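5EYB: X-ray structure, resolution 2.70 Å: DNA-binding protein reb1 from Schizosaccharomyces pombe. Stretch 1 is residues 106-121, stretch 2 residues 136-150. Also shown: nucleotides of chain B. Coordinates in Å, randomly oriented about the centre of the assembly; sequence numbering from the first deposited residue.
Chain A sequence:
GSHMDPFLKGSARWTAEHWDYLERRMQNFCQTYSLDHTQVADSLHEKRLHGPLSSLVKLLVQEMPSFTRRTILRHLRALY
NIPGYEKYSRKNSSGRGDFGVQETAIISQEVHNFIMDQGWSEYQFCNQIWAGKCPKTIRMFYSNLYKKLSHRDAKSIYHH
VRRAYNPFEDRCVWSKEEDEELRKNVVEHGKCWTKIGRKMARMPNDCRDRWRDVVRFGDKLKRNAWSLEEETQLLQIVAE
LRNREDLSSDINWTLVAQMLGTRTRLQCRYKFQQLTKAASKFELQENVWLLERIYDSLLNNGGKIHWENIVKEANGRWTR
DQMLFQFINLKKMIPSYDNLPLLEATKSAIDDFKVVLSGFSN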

# COMPACT_ATOMS: atom_id res chain seq x y z
N ILE A 106 -12.81 -18.24 -15.04
CA ILE A 106 -13.17 -18.23 -16.46
C ILE A 106 -11.94 -18.10 -17.34
O ILE A 106 -11.80 -18.78 -18.35
CB ILE A 106 -14.16 -17.09 -16.78
CG1 ILE A 106 -15.50 -17.32 -16.09
CG2 ILE A 106 -14.36 -16.95 -18.28
CD1 ILE A 106 -16.51 -16.23 -16.34
N ILE A 107 -11.03 -17.21 -16.94
CA ILE A 107 -9.79 -17.01 -17.68
C ILE A 107 -8.97 -18.29 -17.67
O ILE A 107 -8.52 -18.76 -18.72
CB ILE A 107 -8.95 -15.86 -17.09
CG1 ILE A 107 -9.70 -14.53 -17.20
CG2 ILE A 107 -7.60 -15.77 -17.80
CD1 ILE A 107 -8.98 -13.37 -16.57
N SER A 108 -8.79 -18.85 -16.48
CA SER A 108 -8.03 -20.08 -16.31
C SER A 108 -8.65 -21.24 -17.10
O SER A 108 -7.94 -22.13 -17.56
CB SER A 108 -7.94 -20.45 -14.83
OG SER A 108 -7.15 -21.61 -14.64
N GLN A 109 -9.97 -21.22 -17.26
CA GLN A 109 -10.65 -22.23 -18.05
C GLN A 109 -10.43 -22.01 -19.54
O GLN A 109 -10.20 -22.96 -20.29
CB GLN A 109 -12.15 -22.25 -17.74
N GLU A 110 -10.48 -20.76 -19.97
CA GLU A 110 -10.26 -20.41 -21.37
C GLU A 110 -8.82 -20.68 -21.80
O GLU A 110 -8.58 -21.21 -22.88
CB GLU A 110 -10.61 -18.95 -21.62
CG GLU A 110 -12.10 -18.66 -21.61
CD GLU A 110 -12.82 -19.29 -22.78
OE1 GLU A 110 -12.52 -18.92 -23.94
OE2 GLU A 110 -13.70 -20.15 -22.54
N VAL A 111 -7.87 -20.31 -20.95
CA VAL A 111 -6.46 -20.54 -21.24
C VAL A 111 -6.16 -22.03 -21.31
O VAL A 111 -5.45 -22.49 -22.21
CB VAL A 111 -5.54 -19.89 -20.19
CG1 VAL A 111 -4.09 -20.31 -20.40
CG2 VAL A 111 -5.66 -18.37 -20.25
N HIS A 112 -6.71 -22.79 -20.37
CA HIS A 112 -6.53 -24.23 -20.35
C HIS A 112 -7.16 -24.88 -21.58
O HIS A 112 -6.62 -25.85 -22.11
CB HIS A 112 -7.11 -24.84 -19.07
N ASN A 113 -8.28 -24.33 -22.04
CA ASN A 113 -8.92 -24.82 -23.26
C ASN A 113 -8.09 -24.47 -24.49
O ASN A 113 -7.90 -25.30 -25.38
CB ASN A 113 -10.34 -24.25 -23.39
CG ASN A 113 -11.31 -24.90 -22.43
OD1 ASN A 113 -10.91 -25.55 -21.46
ND2 ASN A 113 -12.60 -24.74 -22.70
N PHE A 114 -7.58 -23.24 -24.51
CA PHE A 114 -6.79 -22.76 -25.63
C PHE A 114 -5.44 -23.47 -25.71
O PHE A 114 -4.92 -23.72 -26.79
CB PHE A 114 -6.58 -21.24 -25.52
CG PHE A 114 -5.77 -20.65 -26.65
CD1 PHE A 114 -6.38 -20.29 -27.84
CD2 PHE A 114 -4.41 -20.46 -26.51
CE1 PHE A 114 -5.64 -19.74 -28.87
CE2 PHE A 114 -3.67 -19.92 -27.55
CZ PHE A 114 -4.28 -19.56 -28.72
N ILE A 115 -4.88 -23.80 -24.55
CA ILE A 115 -3.60 -24.49 -24.49
C ILE A 115 -3.70 -25.97 -24.88
O ILE A 115 -2.78 -26.49 -25.51
CB ILE A 115 -2.97 -24.38 -23.09
N MET A 116 -4.79 -26.64 -24.48
CA MET A 116 -5.04 -28.04 -24.86
C MET A 116 -5.25 -28.11 -26.37
O MET A 116 -4.77 -29.03 -27.04
CB MET A 116 -6.25 -28.61 -24.10
CG MET A 116 -6.01 -28.87 -22.60
SD MET A 116 -4.66 -30.02 -22.26
CE MET A 116 -5.36 -31.58 -22.84
N ASP A 117 -5.96 -27.12 -26.90
CA ASP A 117 -6.07 -26.97 -28.34
C ASP A 117 -4.73 -26.44 -28.84
O ASP A 117 -3.96 -25.87 -28.07
CB ASP A 117 -7.22 -26.02 -28.70
CG ASP A 117 -7.66 -26.16 -30.16
OD1 ASP A 117 -8.88 -26.07 -30.43
OD2 ASP A 117 -6.78 -26.34 -31.03
N GLN A 118 -4.43 -26.68 -30.12
CA GLN A 118 -3.17 -26.25 -30.73
C GLN A 118 -1.93 -26.89 -30.11
O GLN A 118 -0.82 -26.69 -30.59
CB GLN A 118 -3.05 -24.72 -30.68
CG GLN A 118 -4.20 -23.99 -31.35
CD GLN A 118 -3.78 -22.62 -31.85
OE1 GLN A 118 -2.60 -22.29 -31.86
NE2 GLN A 118 -4.76 -21.82 -32.27
N GLY A 119 -2.12 -27.65 -29.03
CA GLY A 119 -1.04 -28.41 -28.42
C GLY A 119 0.12 -27.58 -27.91
O GLY A 119 1.27 -27.76 -28.33
N TRP A 120 -0.18 -26.65 -27.01
CA TRP A 120 0.86 -25.83 -26.41
C TRP A 120 1.03 -26.15 -24.93
O TRP A 120 0.12 -26.69 -24.29
CB TRP A 120 0.54 -24.34 -26.58
CG TRP A 120 0.67 -23.83 -27.98
CD1 TRP A 120 0.98 -24.56 -29.09
CD2 TRP A 120 0.48 -22.48 -28.42
NE1 TRP A 120 1.00 -23.74 -30.20
CE2 TRP A 120 0.69 -22.46 -29.82
CE3 TRP A 120 0.15 -21.28 -27.78
CZ2 TRP A 120 0.59 -21.30 -30.57
CZ3 TRP A 120 0.05 -20.13 -28.53
CH2 TRP A 120 0.27 -20.14 -29.91
N SER A 121 2.20 -25.82 -24.40
CA SER A 121 2.42 -25.84 -22.96
C SER A 121 2.11 -24.45 -22.43
O SER A 121 2.03 -23.50 -23.20
CB SER A 121 3.86 -26.24 -22.63
OG SER A 121 4.78 -25.31 -23.17
N LYS A 136 -2.05 -14.32 -34.83
CA LYS A 136 -3.49 -14.25 -35.04
C LYS A 136 -4.26 -15.18 -34.10
O LYS A 136 -5.39 -14.88 -33.71
CB LYS A 136 -3.83 -14.59 -36.49
N THR A 137 -3.65 -16.30 -33.73
CA THR A 137 -4.28 -17.25 -32.82
C THR A 137 -4.44 -16.64 -31.44
O THR A 137 -5.46 -16.84 -30.78
CB THR A 137 -3.47 -18.55 -32.71
OG1 THR A 137 -2.24 -18.30 -32.02
CG2 THR A 137 -3.17 -19.12 -34.09
N ILE A 138 -3.42 -15.92 -31.00
CA ILE A 138 -3.47 -15.23 -29.71
C ILE A 138 -4.45 -14.07 -29.77
O ILE A 138 -5.22 -13.84 -28.84
CB ILE A 138 -2.07 -14.71 -29.29
CG1 ILE A 138 -1.18 -15.88 -28.90
CG2 ILE A 138 -2.18 -13.75 -28.12
CD1 ILE A 138 -1.70 -16.68 -27.73
N ARG A 139 -4.43 -13.35 -30.89
CA ARG A 139 -5.34 -12.22 -31.10
C ARG A 139 -6.79 -12.69 -31.09
O ARG A 139 -7.68 -11.96 -30.64
CB ARG A 139 -5.02 -11.52 -32.43
N MET A 140 -7.02 -13.91 -31.57
CA MET A 140 -8.36 -14.48 -31.60
C MET A 140 -8.75 -15.00 -30.22
O MET A 140 -9.92 -14.97 -29.85
CB MET A 140 -8.44 -15.59 -32.64
CG MET A 140 -9.86 -15.92 -33.08
SD MET A 140 -10.70 -14.50 -33.81
CE MET A 140 -12.38 -15.11 -33.92
N PHE A 141 -7.76 -15.47 -29.47
CA PHE A 141 -7.98 -15.93 -28.10
C PHE A 141 -8.53 -14.79 -27.24
O PHE A 141 -9.49 -14.97 -26.49
CB PHE A 141 -6.68 -16.47 -27.50
CG PHE A 141 -6.66 -16.50 -26.00
CD1 PHE A 141 -5.97 -15.54 -25.27
CD2 PHE A 141 -7.34 -17.50 -25.31
CE1 PHE A 141 -5.95 -15.57 -23.89
CE2 PHE A 141 -7.32 -17.53 -23.92
CZ PHE A 141 -6.63 -16.57 -23.21
N TYR A 142 -7.91 -13.62 -27.36
CA TYR A 142 -8.36 -12.42 -26.67
C TYR A 142 -9.81 -12.09 -26.99
O TYR A 142 -10.61 -11.81 -26.09
CB TYR A 142 -7.47 -11.23 -27.03
CG TYR A 142 -6.14 -11.19 -26.30
CD1 TYR A 142 -6.07 -11.49 -24.95
CD2 TYR A 142 -4.97 -10.85 -26.96
CE1 TYR A 142 -4.87 -11.45 -24.27
CE2 TYR A 142 -3.76 -10.81 -26.29
CZ TYR A 142 -3.71 -11.11 -24.95
OH TYR A 142 -2.52 -11.07 -24.28
N SER A 143 -10.15 -12.12 -28.28
CA SER A 143 -11.47 -11.74 -28.76
C SER A 143 -12.60 -12.54 -28.11
O SER A 143 -13.62 -11.98 -27.71
CB SER A 143 -11.55 -11.91 -30.28
OG SER A 143 -12.84 -11.57 -30.76
N ASN A 144 -12.40 -13.85 -27.99
CA ASN A 144 -13.40 -14.71 -27.38
C ASN A 144 -13.46 -14.53 -25.88
O ASN A 144 -14.54 -14.57 -25.28
CB ASN A 144 -13.12 -16.17 -27.73
CG ASN A 144 -13.72 -16.58 -29.06
OD1 ASN A 144 -14.75 -17.24 -29.11
ND2 ASN A 144 -13.08 -16.16 -30.15
N LEU A 145 -12.30 -14.33 -25.27
CA LEU A 145 -12.22 -14.10 -23.83
C LEU A 145 -12.97 -12.84 -23.44
O LEU A 145 -13.62 -12.80 -22.40
CB LEU A 145 -10.76 -14.01 -23.39
CG LEU A 145 -10.52 -13.87 -21.89
CD1 LEU A 145 -11.16 -15.03 -21.14
CD2 LEU A 145 -9.03 -13.81 -21.60
N TYR A 146 -12.88 -11.80 -24.27
CA TYR A 146 -13.55 -10.54 -23.99
C TYR A 146 -15.07 -10.72 -23.96
O TYR A 146 -15.77 -10.07 -23.19
CB TYR A 146 -13.19 -9.48 -25.03
CG TYR A 146 -11.71 -9.16 -25.11
CD1 TYR A 146 -10.88 -9.28 -24.01
CD2 TYR A 146 -11.15 -8.73 -26.31
CE1 TYR A 146 -9.54 -8.99 -24.09
CE2 TYR A 146 -9.81 -8.44 -26.40
CZ TYR A 146 -9.01 -8.57 -25.29
OH TYR A 146 -7.67 -8.27 -25.39
N LYS A 147 -15.57 -11.61 -24.81
CA LYS A 147 -17.01 -11.83 -24.92
C LYS A 147 -17.56 -12.52 -23.67
O LYS A 147 -18.70 -12.29 -23.28
CB LYS A 147 -17.34 -12.65 -26.17
N LYS A 148 -16.73 -13.35 -23.04
CA LYS A 148 -17.16 -14.09 -21.86
C LYS A 148 -16.98 -13.27 -20.59
O LYS A 148 -17.35 -13.70 -19.49
CB LYS A 148 -16.40 -15.41 -21.76
CG LYS A 148 -16.59 -16.31 -22.97
CD LYS A 148 -16.03 -17.71 -22.73
CE LYS A 148 -16.18 -18.57 -23.98
NZ LYS A 148 -15.41 -18.02 -25.13
N LEU A 149 -16.39 -12.09 -20.73
CA LEU A 149 -16.28 -11.13 -19.64
C LEU A 149 -16.69 -9.75 -20.15
O LEU A 149 -15.93 -8.78 -20.02
CB LEU A 149 -14.85 -11.09 -19.08
CG LEU A 149 -14.32 -12.32 -18.35
CD1 LEU A 149 -12.85 -12.13 -18.00
CD2 LEU A 149 -15.13 -12.61 -17.10
N SER A 150 -17.89 -9.68 -20.73
CA SER A 150 -18.35 -8.50 -21.44
C SER A 150 -18.57 -7.31 -20.52
O SER A 150 -18.63 -6.17 -20.96
CB SER A 150 -19.63 -8.82 -22.21
OG SER A 150 -20.55 -9.50 -21.38
P DG B 7 -6.63 -6.88 -28.43
OP1 DG B 7 -7.09 -8.27 -28.30
OP2 DG B 7 -6.91 -5.92 -27.34
O5' DG B 7 -5.05 -6.87 -28.69
C5' DG B 7 -4.54 -7.39 -29.91
C4' DG B 7 -3.22 -6.74 -30.25
O4' DG B 7 -3.44 -5.34 -30.55
C3' DG B 7 -2.16 -6.78 -29.14
O3' DG B 7 -0.91 -7.21 -29.67
C2' DG B 7 -2.09 -5.35 -28.63
C1' DG B 7 -2.52 -4.54 -29.85
N9 DG B 7 -3.19 -3.30 -29.48
C8 DG B 7 -4.45 -3.17 -28.95
N7 DG B 7 -4.78 -1.93 -28.69
C5 DG B 7 -3.66 -1.20 -29.06
C6 DG B 7 -3.42 0.20 -29.01
O6 DG B 7 -4.18 1.09 -28.61
N1 DG B 7 -2.15 0.52 -29.48
C2 DG B 7 -1.23 -0.39 -29.95
N2 DG B 7 -0.06 0.12 -30.37
N3 DG B 7 -1.44 -1.70 -30.00
C4 DG B 7 -2.67 -2.03 -29.54

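One salt bridge links the two stretches. Lys-148 NZ lies 3.3 Å from Glu-110 OE1, and the hydrogen bond within this pair is weak. Both side chains start toward the opposite stretch. The lysine has chi2 and chi3 in t, which extends the chain, and chi4 in p. Glu-110 also packs through its aliphatic part, with CG 3.8 Å from Leu-145 CD1. A long acidic residue suits this place because it offers methylene groups to the leucine and charge to the lysine.

The rest of the contact is mainly apolar. Helix 106-116 and helix 136-147 run roughly antiparallel, at 147°, with their axes 10.8 Å apart at closest approach. Early residues of stretch 1 therefore meet late residues of stretch 2. Together the stretches bury 651 Å².

Phe-141 and Phe-114 form the aromatic centre. Phe-141 CB sits over one face of the Phe-114 ring, 3.7 Å from Phe-114 CE1, in a CH-pi contact. The two rings are oblique, with planes at 48°. Phe-141 CZ also reaches Val-111 CG2 at 3.6 Å. Phe-141 is buried, and its ring packs against the valine.

Toward the end of stretch 2, Ile-107 CG1 packs 4.0 Å from Leu-149 CD1. Ile-106 CD1 lies 3.9 Å from Leu-149 CD2. These branched aliphatic side chains pack without needing polar partners.

At the other end, Ile-138 CD1 touches Phe-114 CE2 at 3.8 Å and meets the edge of the Trp-120 ring, 4.0 Å from CZ3. The CA-to-CB bond of Ile-138 points sideways, but its end comes nearer. Thr-137 CB is 3.5 Å from Gln-118 NE2, a contact without a hydrogen bond.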